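Local coordinates for protein FAD-dependent oxidoreductase (PDB 3M9V) that takes part in D-kijanose biosynthesis as a flavin-dependent oxidoreductase of the acyl-CoA dehydrogenase family, binding dTDP and probably acting on a dTDP-linked sugar, at residues F181-R186 with I227-C232; A101-L106 with V261-V266; I145-H148 with V152-L155. All blocks are in the same frame, centred on the assembly; numbering follows the deposited sequence.

Contact 1: F181-R186 with I227-C232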
loop_
_atom_site.group_PDB
_atom_site.type_symbol
_atom_site.label_atom_id
_atom_site.label_comp_id
_atom_site.label_asym_id
_atom_site.label_seq_id
_atom_site.Cartn_x
_atom_site.Cartn_y
_atom_site.Cartn_z
ATOM N N PHE A 181 27.942 31.242 7.914
ATOM C CA PHE A 181 26.520 30.918 7.776
ATOM C C PHE A 181 25.994 31.699 6.581
ATOM O O PHE A 181 25.984 32.947 6.594
ATOM C CB PHE A 181 25.760 31.302 9.051
ATOM C CG PHE A 181 26.162 30.505 10.250
ATOM C CD1 PHE A 181 25.399 29.422 10.671
ATOM C CD2 PHE A 181 27.352 30.779 10.909
ATOM C CE1 PHE A 181 25.789 28.662 11.771
ATOM C CE2 PHE A 181 27.768 30.022 11.993
ATOM C CZ PHE A 181 26.981 28.966 12.423
ATOM N N VAL A 182 25.609 30.978 5.529
ATOM C CA VAL A 182 24.977 31.620 4.379
ATOM C C VAL A 182 23.482 31.740 4.653
ATOM O O VAL A 182 22.837 30.737 4.963
ATOM C CB VAL A 182 25.210 30.801 3.100
ATOM C CG1 VAL A 182 24.571 31.466 1.885
ATOM C CG2 VAL A 182 26.679 30.646 2.851
ATOM N N ILE A 183 22.926 32.948 4.581
ATOM C CA ILE A 183 21.607 33.206 5.149
ATOM C C ILE A 183 20.737 33.704 4.007
ATOM O O ILE A 183 21.163 34.569 3.239
ATOM C CB ILE A 183 21.657 34.314 6.229
ATOM C CG1 ILE A 183 22.631 33.919 7.342
ATOM C CG2 ILE A 183 20.297 34.569 6.885
ATOM C CD1 ILE A 183 22.257 32.621 8.033
ATOM N N ASN A 184 19.535 33.156 3.873
ATOM C CA ASN A 184 18.624 33.689 2.874
ATOM C C ASN A 184 17.859 34.862 3.475
ATOM O O ASN A 184 17.146 34.706 4.467
ATOM C CB ASN A 184 17.635 32.615 2.436
ATOM C CG ASN A 184 18.293 31.555 1.570
ATOM O OD1 ASN A 184 19.515 31.536 1.387
ATOM N ND2 ASN A 184 17.469 30.682 1.006
ATOM N N ALA A 185 17.983 36.040 2.876
ATOM C CA ALA A 185 17.373 37.201 3.516
ATOM C C ALA A 185 16.778 38.041 2.393
ATOM O O ALA A 185 17.035 37.765 1.220
ATOM C CB ALA A 185 18.441 37.966 4.310
ATOM N N ARG A 186 15.995 39.059 2.737
ATOM C CA ARG A 186 15.569 40.063 1.753
ATOM C C ARG A 186 15.996 41.465 2.210
ATOM O O ARG A 186 16.022 41.738 3.415
ATOM C CB ARG A 186 14.040 40.063 1.649
ATOM C CG ARG A 186 13.424 40.387 2.996
ATOM C CD ARG A 186 11.913 40.375 2.929
ATOM N NE ARG A 186 11.422 39.122 2.357
ATOM C CZ ARG A 186 10.172 38.933 1.945
ATOM N NH1 ARG A 186 9.825 37.760 1.431
ATOM N NH2 ARG A 186 9.279 39.912 2.040
ATOM N N ILE A 227 19.276 29.978 14.742
ATOM C CA ILE A 227 20.340 30.985 14.887
ATOM C C ILE A 227 19.695 32.377 14.814
ATOM O O ILE A 227 18.716 32.560 14.092
ATOM C CB ILE A 227 21.456 30.843 13.850
ATOM C CG1 ILE A 227 20.907 31.094 12.438
ATOM C CG2 ILE A 227 22.216 29.502 14.014
ATOM C CD1 ILE A 227 21.895 30.803 11.355
ATOM N N VAL A 228 20.210 33.333 15.583
ATOM C CA VAL A 228 19.554 34.627 15.785
ATOM C C VAL A 228 20.468 35.786 15.403
ATOM O O VAL A 228 21.667 35.750 15.702
ATOM C CB VAL A 228 19.148 34.810 17.251
ATOM C CG1 VAL A 228 18.273 36.050 17.425
ATOM C CG2 VAL A 228 18.390 33.587 17.732
ATOM N N PHE A 229 19.909 36.790 14.733
ATOM C CA PHE A 229 20.680 37.912 14.215
ATOM C C PHE A 229 20.039 39.145 14.849
ATOM O O PHE A 229 18.845 39.361 14.683
ATOM C CB PHE A 229 20.606 38.055 12.691
ATOM C CG PHE A 229 20.652 36.744 11.958
ATOM C CD1 PHE A 229 21.803 35.977 11.944
ATOM C CD2 PHE A 229 19.538 36.289 11.269
ATOM C CE1 PHE A 229 21.850 34.739 11.284
ATOM C CE2 PHE A 229 19.573 35.063 10.620
ATOM C CZ PHE A 229 20.728 34.286 10.612
ATOM N N ASP A 230 20.831 39.928 15.572
ATOM C CA ASP A 230 20.346 41.133 16.263
ATOM C C ASP A 230 21.259 42.250 15.757
ATOM O O ASP A 230 22.381 42.440 16.247
ATOM C CB ASP A 230 20.423 40.890 17.775
ATOM C CG ASP A 230 20.120 42.127 18.603
ATOM O OD1 ASP A 230 19.240 42.924 18.199
ATOM O OD2 ASP A 230 20.764 42.260 19.672
ATOM N N ASP A 231 20.804 42.889 14.683
ATOM C CA ASP A 231 21.585 43.913 14.005
ATOM C C ASP A 231 23.044 43.518 13.761
ATOM O O ASP A 231 23.941 44.224 14.240
ATOM C CB ASP A 231 21.577 45.185 14.869
ATOM C CG ASP A 231 20.261 45.946 14.756
ATOM O OD1 ASP A 231 19.492 45.708 13.802
ATOM O OD2 ASP A 231 19.944 46.786 15.615
ATOM N N CYS A 232 23.280 42.410 13.058
ATOM C CA CYS A 232 24.645 41.949 12.814
ATOM C C CYS A 232 25.203 42.783 11.677
ATOM O O CYS A 232 24.622 42.826 10.596
ATOM C CB CYS A 232 24.702 40.485 12.359
ATOM S SG CYS A 232 24.047 39.374 13.634
#

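Contact 2: A101-L106 with V261-V266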
loop_
_atom_site.group_PDB
_atom_site.type_symbol
_atom_site.label_atom_id
_atom_site.label_comp_id
_atom_site.label_asym_id
_atom_site.label_seq_id
_atom_site.Cartn_x
_atom_site.Cartn_y
_atom_site.Cartn_z
ATOM N N ALA A 101 24.358 16.369 8.503
ATOM C CA ALA A 101 25.239 17.512 8.697
ATOM C C ALA A 101 26.323 17.581 7.632
ATOM O O ALA A 101 26.519 18.651 7.090
ATOM C CB ALA A 101 25.881 17.537 10.082
ATOM N N LEU A 102 27.041 16.484 7.358
ATOM C CA LEU A 102 28.011 16.503 6.270
ATOM C C LEU A 102 27.488 16.949 4.903
ATOM O O LEU A 102 28.203 17.632 4.169
ATOM C CB LEU A 102 28.691 15.139 6.132
ATOM C CG LEU A 102 29.820 15.030 5.110
ATOM C CD1 LEU A 102 30.931 15.969 5.603
ATOM C CD2 LEU A 102 30.340 13.588 5.121
ATOM N N HIS A 103 26.281 16.528 4.529
ATOM C CA HIS A 103 25.668 16.976 3.284
ATOM C C HIS A 103 25.688 18.514 3.179
ATOM O O HIS A 103 25.908 19.033 2.084
ATOM C CB HIS A 103 24.205 16.526 3.179
ATOM C CG HIS A 103 23.443 17.224 2.096
ATOM N ND1 HIS A 103 22.665 18.344 2.325
ATOM C CD2 HIS A 103 23.383 16.991 0.762
ATOM C CE1 HIS A 103 22.127 18.752 1.186
ATOM N NE2 HIS A 103 22.566 17.958 0.220
ATOM N N MET A 104 25.464 19.245 4.268
ATOM C CA MET A 104 25.374 20.727 4.174
ATOM C C MET A 104 26.748 21.260 3.737
ATOM O O MET A 104 26.867 22.145 2.891
ATOM C CB MET A 104 25.063 21.343 5.556
ATOM C CG MET A 104 23.685 20.989 6.178
ATOM S SD MET A 104 22.292 21.112 5.028
ATOM C CE MET A 104 22.256 22.890 4.874
ATOM N N GLN A 105 27.819 20.687 4.280
ATOM C CA GLN A 105 29.149 21.122 3.850
ATOM C C GLN A 105 29.457 20.755 2.399
ATOM O O GLN A 105 29.942 21.587 1.630
ATOM C CB GLN A 105 30.238 20.479 4.703
ATOM C CG GLN A 105 31.646 20.921 4.271
ATOM C CD GLN A 105 32.059 22.236 4.957
ATOM O OE1 GLN A 105 31.250 22.890 5.618
ATOM N NE2 GLN A 105 33.322 22.615 4.802
ATOM N N LEU A 106 29.243 19.485 2.055
ATOM C CA LEU A 106 29.568 19.011 0.709
ATOM C C LEU A 106 28.765 19.729 -0.368
ATOM O O LEU A 106 29.283 20.081 -1.426
ATOM C CB LEU A 106 29.444 17.493 0.552
ATOM C CG LEU A 106 30.314 16.712 1.549
ATOM C CD1 LEU A 106 30.403 15.255 1.151
ATOM C CD2 LEU A 106 31.718 17.266 1.570
ATOM N N VAL A 261 19.577 17.803 -3.515
ATOM C CA VAL A 261 19.234 16.505 -4.105
ATOM C C VAL A 261 20.099 15.339 -3.618
ATOM O O VAL A 261 19.640 14.185 -3.517
ATOM C CB VAL A 261 19.130 16.565 -5.662
ATOM C CG1 VAL A 261 20.517 16.640 -6.286
ATOM C CG2 VAL A 261 18.406 15.288 -6.114
ATOM N N SER A 262 21.344 15.643 -3.255
ATOM C CA SER A 262 22.226 14.564 -2.855
ATOM C C SER A 262 21.891 13.972 -1.477
ATOM O O SER A 262 22.300 12.854 -1.091
ATOM C CB SER A 262 23.696 14.947 -3.142
ATOM O OG SER A 262 24.217 15.805 -2.143
ATOM N N VAL A 263 21.143 14.739 -0.702
ATOM C CA VAL A 263 20.684 14.292 0.611
ATOM C C VAL A 263 19.798 13.042 0.531
ATOM O O VAL A 263 19.579 12.419 1.558
ATOM C CB VAL A 263 19.930 15.386 1.408
ATOM C CG1 VAL A 263 18.459 15.361 1.093
ATOM C CG2 VAL A 263 20.108 15.128 2.904
ATOM N N LEU A 264 19.324 12.675 -0.661
ATOM C CA LEU A 264 18.561 11.461 -0.871
ATOM C C LEU A 264 19.441 10.257 -0.504
ATOM O O LEU A 264 18.889 9.268 -0.042
ATOM C CB LEU A 264 18.087 11.313 -2.328
ATOM C CG LEU A 264 16.986 12.281 -2.814
ATOM C CD1 LEU A 264 16.423 12.039 -4.225
ATOM C CD2 LEU A 264 15.844 12.419 -1.778
ATOM N N GLY A 265 20.753 10.336 -0.717
ATOM C CA GLY A 265 21.672 9.284 -0.307
ATOM C C GLY A 265 21.598 8.958 1.175
ATOM O O GLY A 265 21.838 7.815 1.587
ATOM N N VAL A 266 21.239 9.942 1.995
ATOM C CA VAL A 266 21.137 9.749 3.454
ATOM C C VAL A 266 20.066 8.695 3.775
ATOM O O VAL A 266 20.293 7.705 4.479
ATOM C CB VAL A 266 20.901 11.080 4.188
ATOM C CG1 VAL A 266 20.675 10.807 5.694
ATOM C CG2 VAL A 266 22.130 12.010 3.961
HETATM O O HOH W 1 22.905 18.112 -2.681
#

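Contact 3: I145-H148 with V152-L155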
loop_
_atom_site.group_PDB
_atom_site.type_symbol
_atom_site.label_atom_id
_atom_site.label_comp_id
_atom_site.label_asym_id
_atom_site.label_seq_id
_atom_site.Cartn_x
_atom_site.Cartn_y
_atom_site.Cartn_z
ATOM N N ILE A 145 18.172 28.908 6.054
ATOM C CA ILE A 145 17.233 29.071 4.952
ATOM C C ILE A 145 15.862 29.514 5.448
ATOM O O ILE A 145 15.329 30.526 5.010
ATOM C CB ILE A 145 17.111 27.769 4.140
ATOM C CG1 ILE A 145 18.492 27.427 3.575
ATOM C CG2 ILE A 145 16.050 27.944 3.053
ATOM C CD1 ILE A 145 18.570 26.012 3.039
ATOM N N LYS A 146 15.305 28.795 6.410
ATOM C CA LYS A 146 13.912 29.015 6.771
ATOM C C LYS A 146 13.732 29.934 7.972
ATOM O O LYS A 146 14.285 29.678 9.050
ATOM C CB LYS A 146 13.217 27.679 7.061
ATOM C CG LYS A 146 11.794 27.864 7.620
ATOM C CD LYS A 146 10.851 26.780 7.137
ATOM C CE LYS A 146 9.662 26.596 8.074
ATOM N NZ LYS A 146 9.809 25.215 8.614
ATOM N N ASP A 147 12.956 30.991 7.755
ATOM C CA ASP A 147 12.631 31.922 8.817
ATOM C C ASP A 147 11.875 31.239 9.938
ATOM O O ASP A 147 10.966 30.466 9.672
ATOM C CB ASP A 147 11.796 33.079 8.273
ATOM C CG ASP A 147 12.657 34.175 7.704
ATOM O OD1 ASP A 147 13.889 34.140 7.906
ATOM O OD2 ASP A 147 12.096 35.056 7.026
ATOM N N HIS A 148 12.261 31.507 11.180
ATOM C CA HIS A 148 11.429 31.200 12.335
ATOM C C HIS A 148 10.090 31.952 12.281
ATOM O O HIS A 148 9.996 33.021 11.680
ATOM C CB HIS A 148 12.195 31.613 13.588
ATOM C CG HIS A 148 11.489 31.278 14.865
ATOM N ND1 HIS A 148 11.794 30.158 15.609
ATOM C CD2 HIS A 148 10.484 31.907 15.521
ATOM C CE1 HIS A 148 11.019 30.120 16.679
ATOM N NE2 HIS A 148 10.218 31.172 16.650
ATOM N N VAL A 152 10.906 37.884 10.139
ATOM C CA VAL A 152 11.283 37.854 8.732
ATOM C C VAL A 152 12.693 38.424 8.537
ATOM O O VAL A 152 12.934 39.611 8.770
ATOM C CB VAL A 152 10.254 38.580 7.859
ATOM C CG1 VAL A 152 9.796 39.845 8.571
ATOM C CG2 VAL A 152 10.811 38.870 6.476
ATOM N N THR A 153 13.634 37.585 8.109
ATOM C CA THR A 153 15.038 37.952 8.229
ATOM C C THR A 153 15.338 38.990 7.154
ATOM O O THR A 153 15.210 38.710 5.963
ATOM C CB THR A 153 15.945 36.720 8.069
ATOM O OG1 THR A 153 15.718 35.839 9.172
ATOM C CG2 THR A 153 17.421 37.125 8.039
ATOM N N THR A 154 15.756 40.185 7.568
ATOM C CA THR A 154 15.862 41.316 6.642
ATOM C C THR A 154 17.226 41.993 6.751
ATOM O O THR A 154 17.824 42.050 7.825
ATOM C CB THR A 154 14.746 42.356 6.921
ATOM O OG1 THR A 154 14.815 42.733 8.295
ATOM C CG2 THR A 154 13.389 41.708 6.839
ATOM N N LEU A 155 17.730 42.474 5.625
ATOM C CA LEU A 155 18.979 43.212 5.595
ATOM C C LEU A 155 18.639 44.689 5.409
ATOM O O LEU A 155 17.864 45.055 4.525
ATOM C CB LEU A 155 19.840 42.790 4.403
ATOM C CG LEU A 155 21.025 41.826 4.401
ATOM C CD1 LEU A 155 21.681 41.917 3.029
ATOM C CD2 LEU A 155 22.048 42.101 5.500
HETATM O O HOH W 2 13.832 36.633 4.890
#

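Contact 1: F181-R186 with I227-C232
Two phenylalanine rings, F229 and F181, each meet isoleucine methyls here, and both do so obliquely. The far end of the F229 ring points at I183, whose CD1 lies 3.4 Å from F229 CZ. I183 CG2 settles against the same end, 3.8 Å from F229 CE2. With its CG1 anti to the carbonyl carbon (chi1 -58°), I183 sends both branches across to this ring. CD1 also meets I227 CD1 tip to tip at 3.8 Å. That I227 methyl touches the F181 ring too, 3.8 Å from F181 CD1, and, lying 3.8 Å from F229 CZ, links the two aromatic residues.

Strands 181-183 and 227-229 are not paired: their axes pass 11.0 Å apart at 68°, and side chains fill the interval between them inside the middle, beta domain of the acyl-CoA dehydrogenase fold. V201 backs F181 and I183, while L165 lies against F229. Isoleucine suits the place because its two branches reach different partners, CG2 the F229 ring and CD1 both that ring and I227. Cut back to an alanine, I183 would lose both branches that meet the F229 ring, which would probably open a gap beside F229 CZ and I227 CD1. N184, next along the same strand, binds dTDP. Every touching group is buried and apolar, so the adhesion rests on dispersion and exclusion of water, without any directional polar bond between the two strands.

Contact 2: A101-L106 with V261-V266
H103 lays one face of its imidazole against V263 and turns an edge to S262, joining helix 96-118 of the N-terminal domain to segment 261-266, which runs into helix 264-283 of the C-terminal domain. The valine side is the tight one. V263 CB stands 3.8 Å from the centroid of the H103 ring and only 8° off the ring normal, a CH-pi contact almost exactly over the centre. V263 CG2 leans over the same ring at 4.0 Å from H103 CG. A beta-branched residue suits this position, since its branching carbon can sit on the ring. L88 of helix 81-94 adds cover to H103 and S262, and L100 to V263.

The S262 side is less closely packed, its polar groups joined through one ordered water. S262 OG lies in the ring plane, 3.2 Å from H103 CD2, but the polar link is made by the water. This water binds H103 NE2 at 2.9 Å and S262 OG at 2.7 Å, and it accepts from S262 N at 3.0 Å. The serine torsion, with OG between the backbone N and the carbonyl carbon (chi1 79°), keeps hydroxyl and amide close enough to hold one water together. A small hydroxyl residue fits here because it fills little volume and still grips the water.

H103 ND1, by contrast, is buried with no polar partner in the model. The dTDP-binding S259 lies about 6 Å from H103, side chain to side chain. The imidazole thus combines two kinds of chemistry, apolar contact with hydrocarbon over its face and a water-mediated polar link at NE2, while ND1 stays without a partner.

Contact 3: I145-H148 with V152-L155
D147 spreads its carboxylate across the amide and hydroxyl of T153, its OD2 also lying 3.4 Å from V152 CA. The contact closes the short excursion between strands 141-147 and 154-157 in the beta domain of the acyl-CoA dehydrogenase fold.

T153 OG1 donates to D147 OD1 at 2.8 Å, and T153 N to D147 OD2 at 3.2 Å, with a weak second bond from the same N to OD1. Both principal donors approach from above the carboxylate plane, 39° out of it at OD1 and 42° at OD2, both from the same side, so one residue covers that face of the group. The threonine hydroxyl, beside its own backbone N (chi1 -66°), can face the aspartate together with that amide; it is bonded to R168 N as well.

Aspartate suits the site because a short, two-oxygen anion meets several donors at once. Its strongest partner is K169, whose NZ forms a salt bridge with OD1 and also bonds I145 O; this lysine would favour the ionised carboxylate. I145 is an FMN-binding residue of this protein, though no FMN is bound to the chain here. From the other side of the carboxylate plane a water donates both to D147 OD2, at 3.2 Å, and to T153 O, at 2.7 Å.

Overall arrangement
Contact 2 encloses the other two along the chain: it brings helix 96-118 of the N-terminal domain against the segment leading into helix 264-283 of the C-terminal domain, and contact 3 followed by contact 1 comes in the beta domain between them. Contacts 1 and 3 have centres about 7 Å apart and share one mixed sheet, in which strand 180-187 neighbours both 141-147 and 154-157; a probable hydrogen bond from L155 N to R186 O, 2.9 Å, joins them directly. The centre of contact 2 is about 22 Å from each. Residues of the dTDP and FMN sites come from both regions, so helical and beta parts probably both contribute to the nucleotide and flavin sites.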